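Local coordinates for putative cytoplasmic protein (PDB 4IQN) that is of unknown function, a putative cytoplasmic protein of Salmonella Typhimurium that belongs to a family of uncharacterised domains, at residues M4-T9 / L189-A194; Y139-D144 / E148-R153. All coordinates share one frame; numbering follows the deposited sequence.

Contact 1. Residues M4-T9 / L189-A194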
loop_
_atom_site.group_PDB
_atom_site.type_symbol
_atom_site.label_atom_id
_atom_site.label_comp_id
_atom_site.label_asym_id
_atom_site.label_seq_id
_atom_site.Cartn_x
_atom_site.Cartn_y
_atom_site.Cartn_z
HETATM N N MSE A 4 -11.837 11.607 19.478
HETATM C CA MSE A 4 -11.785 10.163 19.123
HETATM C C MSE A 4 -10.404 9.555 19.266
HETATM O O MSE A 4 -9.412 10.184 18.913
HETATM C CB MSE A 4 -12.244 9.888 17.677
HETATM C CG MSE A 4 -12.143 8.390 17.380
HETATM SE SE MSE A 4 -13.099 7.881 15.731
HETATM C CE MSE A 4 -12.512 5.998 15.670
ATOM N N ASP A 5 -10.341 8.309 19.746
ATOM C CA ASP A 5 -9.069 7.628 19.986
ATOM C C ASP A 5 -8.689 6.761 18.783
ATOM O O ASP A 5 -9.366 5.750 18.495
ATOM C CB ASP A 5 -9.145 6.781 21.261
ATOM C CG ASP A 5 -7.815 6.754 22.035
ATOM O OD1 ASP A 5 -6.978 7.675 21.863
ATOM O OD2 ASP A 5 -7.609 5.814 22.833
ATOM N N ILE A 6 -7.601 7.152 18.101
ATOM C CA ILE A 6 -7.213 6.549 16.817
ATOM C C ILE A 6 -5.815 5.920 16.815
ATOM O O ILE A 6 -5.131 5.787 15.744
ATOM C CB ILE A 6 -7.409 7.533 15.663
ATOM C CG1 ILE A 6 -6.913 8.924 16.039
ATOM C CG2 ILE A 6 -8.896 7.591 15.305
ATOM C CD1 ILE A 6 -5.417 9.113 15.916
ATOM N N SER A 7 -5.417 5.495 18.007
ATOM C CA SER A 7 -4.149 4.804 18.204
ATOM C C SER A 7 -4.080 3.465 17.465
ATOM O O SER A 7 -5.069 2.827 17.136
ATOM C CB SER A 7 -3.929 4.534 19.696
ATOM O OG SER A 7 -4.857 3.558 20.161
ATOM N N LEU A 8 -2.863 3.016 17.237
ATOM C CA LEU A 8 -2.674 1.708 16.683
ATOM C C LEU A 8 -3.259 0.593 17.593
ATOM O O LEU A 8 -3.869 -0.372 17.114
ATOM C CB LEU A 8 -1.183 1.525 16.407
ATOM C CG LEU A 8 -0.783 0.272 15.707
ATOM C CD1 LEU A 8 -1.615 0.033 14.455
ATOM C CD2 LEU A 8 0.716 0.407 15.430
ATOM N N THR A 9 -3.122 0.751 18.906
ATOM C CA THR A 9 -3.614 -0.254 19.863
ATOM C C THR A 9 -5.119 -0.407 19.718
ATOM O O THR A 9 -5.639 -1.533 19.655
ATOM C CB THR A 9 -3.266 0.111 21.320
ATOM O OG1 THR A 9 -1.858 -0.022 21.507
ATOM C CG2 THR A 9 -3.960 -0.821 22.306
ATOM N N LEU A 189 -10.573 13.737 10.671
ATOM C CA LEU A 189 -9.775 14.183 11.782
ATOM C C LEU A 189 -8.697 15.165 11.301
ATOM O O LEU A 189 -8.010 14.890 10.304
ATOM C CB LEU A 189 -9.129 12.979 12.470
ATOM C CG LEU A 189 -10.061 11.840 12.890
ATOM C CD1 LEU A 189 -9.265 10.793 13.614
ATOM C CD2 LEU A 189 -11.116 12.401 13.778
ATOM N N PRO A 190 -8.535 16.305 12.008
ATOM C CA PRO A 190 -7.577 17.325 11.559
ATOM C C PRO A 190 -6.172 16.800 11.556
ATOM O O PRO A 190 -5.378 17.207 10.721
ATOM C CB PRO A 190 -7.740 18.458 12.556
ATOM C CG PRO A 190 -8.592 17.934 13.638
ATOM C CD PRO A 190 -9.395 16.819 13.087
ATOM N N GLN A 191 -5.868 15.880 12.462
ATOM C CA GLN A 191 -4.466 15.384 12.476
ATOM C C GLN A 191 -4.134 14.564 11.252
ATOM O O GLN A 191 -2.957 14.575 10.778
ATOM C CB GLN A 191 -4.117 14.665 13.797
ATOM C CG GLN A 191 -4.936 13.446 14.069
ATOM C CD GLN A 191 -6.181 13.714 14.944
ATOM O OE1 GLN A 191 -6.931 14.738 14.800
ATOM N NE2 GLN A 191 -6.421 12.765 15.858
ATOM N N TRP A 192 -5.121 13.830 10.730
ATOM C CA TRP A 192 -4.959 13.127 9.469
ATOM C C TRP A 192 -4.799 14.059 8.298
ATOM O O TRP A 192 -3.893 13.874 7.476
ATOM C CB TRP A 192 -6.067 12.119 9.233
ATOM C CG TRP A 192 -6.025 10.909 10.159
ATOM C CD1 TRP A 192 -4.943 10.450 10.897
ATOM C CD2 TRP A 192 -7.070 9.969 10.366
ATOM N NE1 TRP A 192 -5.278 9.299 11.546
ATOM C CE2 TRP A 192 -6.582 8.987 11.264
ATOM C CE3 TRP A 192 -8.418 9.892 9.949
ATOM C CZ2 TRP A 192 -7.351 7.901 11.679
ATOM C CZ3 TRP A 192 -9.171 8.841 10.377
ATOM C CH2 TRP A 192 -8.650 7.858 11.268
ATOM N N LYS A 193 -5.668 15.075 8.191
ATOM C CA LYS A 193 -5.527 16.047 7.099
ATOM C C LYS A 193 -4.155 16.733 7.141
ATOM O O LYS A 193 -3.514 16.926 6.096
ATOM C CB LYS A 193 -6.707 17.082 7.049
ATOM C CG LYS A 193 -7.014 17.556 5.585
ATOM C CD LYS A 193 -8.048 16.644 4.854
ATOM C CE LYS A 193 -7.887 16.406 3.327
ATOM N NZ LYS A 193 -7.817 17.550 2.333
ATOM N N ALA A 194 -3.714 17.088 8.328
ATOM C CA ALA A 194 -2.420 17.756 8.533
ATOM C C ALA A 194 -1.270 16.855 8.080
ATOM O O ALA A 194 -0.338 17.337 7.466
ATOM C CB ALA A 194 -2.227 18.129 9.969
#
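I6 reaches across to the start of helix 190-207, meeting L189 at its N-cap and Q191 and W192 in its first turn. Its two branches divide the work. The methyl CG2 lies 3.6 Å from L189 CD1, where the two side chains overlap along their lengths, pointing contrary ways, while the longer arm runs toward the amide of Q191, with I6 CD1 3.8 Å from Q191 NE2. That arm can go there because CG1 stands between the backbone N and the carbonyl carbon (chi1 43°), an unfavoured setting for isoleucine. Q191, its chain bent at chi2, comes to meet it, so an amide covers the solvent-exposed side with a van der Waals touch. Deeper in, I6 CG2 comes obliquely to the indole, 4.0 Å from W192 CZ2. L189 CD1 also sits 3.6 Å above one face of the W192 indole, displaced toward the rim, so leucine and tryptophan together form the apolar surface that receives the branched isoleucine. W192 is buried and broad enough to reach on to S164 and E168, and I6 also touches Y171 of helix 166-174. S7, beside I6, caps helix 8-18 through its OG to N10 N. The arrangement is a small hydrophobic cluster in which the lead-in to one helix packs on the N-terminal turn of another.

Contact 2. Residues Y139-D144 / E148-R153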
loop_
_atom_site.group_PDB
_atom_site.type_symbol
_atom_site.label_atom_id
_atom_site.label_comp_id
_atom_site.label_asym_id
_atom_site.label_seq_id
_atom_site.Cartn_x
_atom_site.Cartn_y
_atom_site.Cartn_z
ATOM N N TYR A 139 3.317 3.783 0.470
ATOM C CA TYR A 139 4.284 4.565 -0.318
ATOM C C TYR A 139 5.516 4.749 0.527
ATOM O O TYR A 139 5.501 5.532 1.478
ATOM C CB TYR A 139 3.661 5.936 -0.674
ATOM C CG TYR A 139 4.213 6.588 -1.904
ATOM C CD1 TYR A 139 4.074 5.993 -3.159
ATOM C CD2 TYR A 139 4.863 7.822 -1.840
ATOM C CE1 TYR A 139 4.592 6.605 -4.316
ATOM C CE2 TYR A 139 5.377 8.432 -3.006
ATOM C CZ TYR A 139 5.243 7.819 -4.234
ATOM O OH TYR A 139 5.756 8.423 -5.396
ATOM N N ILE A 140 6.594 4.013 0.206
ATOM C CA ILE A 140 7.729 3.925 1.114
ATOM C C ILE A 140 8.708 5.095 0.906
ATOM O O ILE A 140 9.669 4.989 0.166
ATOM C CB ILE A 140 8.449 2.596 0.937
ATOM C CG1 ILE A 140 7.495 1.413 1.038
ATOM C CG2 ILE A 140 9.599 2.448 1.956
ATOM C CD1 ILE A 140 6.711 1.270 2.346
ATOM N N THR A 141 8.411 6.222 1.540
ATOM C CA THR A 141 9.222 7.414 1.471
ATOM C C THR A 141 9.819 7.611 2.845
ATOM O O THR A 141 10.875 7.035 3.139
ATOM C CB THR A 141 8.407 8.623 1.008
ATOM O OG1 THR A 141 7.202 8.655 1.753
ATOM C CG2 THR A 141 8.060 8.487 -0.450
ATOM N N GLU A 142 9.140 8.340 3.712
ATOM C CA GLU A 142 9.676 8.650 5.041
ATOM C C GLU A 142 8.553 8.380 6.017
ATOM O O GLU A 142 7.386 8.651 5.705
ATOM C CB GLU A 142 10.133 10.118 5.155
ATOM C CG GLU A 142 11.221 10.561 4.185
ATOM C CD GLU A 142 12.560 9.838 4.413
ATOM O OE1 GLU A 142 12.819 9.422 5.568
ATOM O OE2 GLU A 142 13.363 9.673 3.444
ATOM N N ARG A 143 8.893 7.814 7.168
ATOM C CA ARG A 143 7.912 7.636 8.234
ATOM C C ARG A 143 7.620 8.930 8.987
ATOM O O ARG A 143 8.469 9.793 9.156
ATOM C CB ARG A 143 8.371 6.553 9.196
ATOM C CG ARG A 143 8.561 5.231 8.488
ATOM C CD ARG A 143 8.547 4.025 9.413
ATOM N NE ARG A 143 9.468 4.175 10.521
ATOM C CZ ARG A 143 9.421 3.438 11.628
ATOM N NH1 ARG A 143 8.494 2.461 11.802
ATOM N NH2 ARG A 143 10.302 3.681 12.574
ATOM N N ASP A 144 6.386 9.052 9.446
ATOM C CA ASP A 144 5.941 10.192 10.169
ATOM C C ASP A 144 6.100 9.990 11.666
ATOM O O ASP A 144 6.746 9.050 12.105
ATOM C CB ASP A 144 4.468 10.488 9.786
ATOM C CG ASP A 144 3.495 9.411 10.239
ATOM O OD1 ASP A 144 3.818 8.531 11.117
ATOM O OD2 ASP A 144 2.377 9.439 9.686
ATOM N N GLU A 148 4.455 5.836 10.457
ATOM C CA GLU A 148 3.672 5.432 9.306
ATOM C C GLU A 148 4.175 6.058 8.020
ATOM O O GLU A 148 4.729 7.140 8.036
ATOM C CB GLU A 148 2.192 5.811 9.496
ATOM C CG GLU A 148 1.572 5.087 10.675
ATOM C CD GLU A 148 1.495 3.549 10.494
ATOM O OE1 GLU A 148 1.295 3.067 9.333
ATOM O OE2 GLU A 148 1.617 2.826 11.531
ATOM N N TYR A 149 3.938 5.362 6.915
ATOM C CA TYR A 149 4.140 5.892 5.581
ATOM C C TYR A 149 2.783 6.305 4.981
ATOM O O TYR A 149 1.736 5.833 5.409
ATOM C CB TYR A 149 4.737 4.858 4.661
ATOM C CG TYR A 149 6.142 4.456 4.997
ATOM C CD1 TYR A 149 7.189 5.311 4.780
ATOM C CD2 TYR A 149 6.402 3.184 5.527
ATOM C CE1 TYR A 149 8.502 4.894 5.058
ATOM C CE2 TYR A 149 7.689 2.789 5.844
ATOM C CZ TYR A 149 8.732 3.662 5.604
ATOM O OH TYR A 149 10.023 3.327 5.877
ATOM N N PRO A 150 2.808 7.123 3.932
ATOM C CA PRO A 150 1.512 7.446 3.289
ATOM C C PRO A 150 0.908 6.267 2.532
ATOM O O PRO A 150 1.592 5.278 2.235
ATOM C CB PRO A 150 1.871 8.547 2.293
ATOM C CG PRO A 150 3.254 8.962 2.599
ATOM C CD PRO A 150 3.924 7.816 3.286
ATOM N N ILE A 151 -0.377 6.372 2.206
ATOM C CA ILE A 151 -1.033 5.475 1.283
ATOM C C ILE A 151 -1.152 6.162 -0.080
ATOM O O ILE A 151 -1.426 7.366 -0.157
ATOM C CB ILE A 151 -2.437 5.133 1.807
ATOM C CG1 ILE A 151 -2.294 4.312 3.104
ATOM C CG2 ILE A 151 -3.289 4.400 0.766
ATOM C CD1 ILE A 151 -1.787 2.899 2.865
ATOM N N ALA A 152 -0.923 5.389 -1.136
ATOM C CA ALA A 152 -1.191 5.825 -2.507
ATOM C C ALA A 152 -2.307 4.970 -3.076
ATOM O O ALA A 152 -2.460 3.788 -2.696
ATOM C CB ALA A 152 0.039 5.701 -3.353
ATOM N N ARG A 153 -3.071 5.567 -3.994
ATOM C CA ARG A 153 -4.127 4.895 -4.708
ATOM C C ARG A 153 -3.902 4.967 -6.211
ATOM O O ARG A 153 -3.320 5.939 -6.715
ATOM C CB ARG A 153 -5.515 5.510 -4.364
ATOM C CG ARG A 153 -5.996 5.157 -2.991
ATOM C CD ARG A 153 -7.280 5.868 -2.647
ATOM N NE ARG A 153 -7.842 5.434 -1.391
ATOM C CZ ARG A 153 -8.812 4.525 -1.246
ATOM N NH1 ARG A 153 -9.394 3.955 -2.283
ATOM N NH2 ARG A 153 -9.249 4.227 -0.045
#
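The side chain of Y149 leaves its backbone with CG anti to the carbonyl carbon (chi1 -67°), which swings the ring between I140 and R143 on the other arm of the hairpin. R143 takes the same kind of first torsion (chi1 -59°) and lays its aliphatic stem over one face, CG standing 3.6 Å from the Y149 ring centroid in a CH-pi contact. On the opposite face I140 CD1 makes a second, at 4.1 Å from the Y149 centroid. A long arginine suits this place, since its methylenes pack on the ring while NH1 continues to a salt bridge with E53; the tyrosine likewise sends its hydroxyl on to the carbonyl of E50.

Y139 N gives a nearly straight bond to P150 O (2.9 Å, 173°), the last strand bond before I140, which centres an inverse gamma turn. P150 has no N-H to give back across the pair, though its O still takes a bond. T141 OG1 is hydrogen-bonded to D203 of helix 190-207, and P150 CD merely packs against T141 OG1 at 3.7 Å. On the loop side D144 N donates to E148 O at 2.9 Å, and D144 folds its carboxylate back over E148 N, which meets D144 OD1 at 2.8 Å from well above the carboxylate plane.

This is the end of the hairpin of strands 135-140 and 151-155, the middle pair of a four-stranded antiparallel sheet. Helix 190-207 packs against it, touching T141, D144 and P150, while L161 of strand 158-161 meets Y139 and P150.

How the contacts relate
Contact 2 is nested within the long chain loop that contact 1 closes: 4-9 and 189-194 are 180 residues apart in sequence, whereas the hairpin arms are only four apart. Their centres lie 16 Å from each other, and the nearest atoms, about 5 Å apart, do not touch. Helix 190-207 links the two: its first turn receives the N-terminal segment, and residues farther along it, Q195, N199 and R202, lie against the hairpin end. Contact 2 is the more central and buried, its centre 8 Å from the chain centre; contact 1 is partly buried at 19 Å. E53 adds another thread, touching L8 beside contact 1 and pairing with R143 in contact 2.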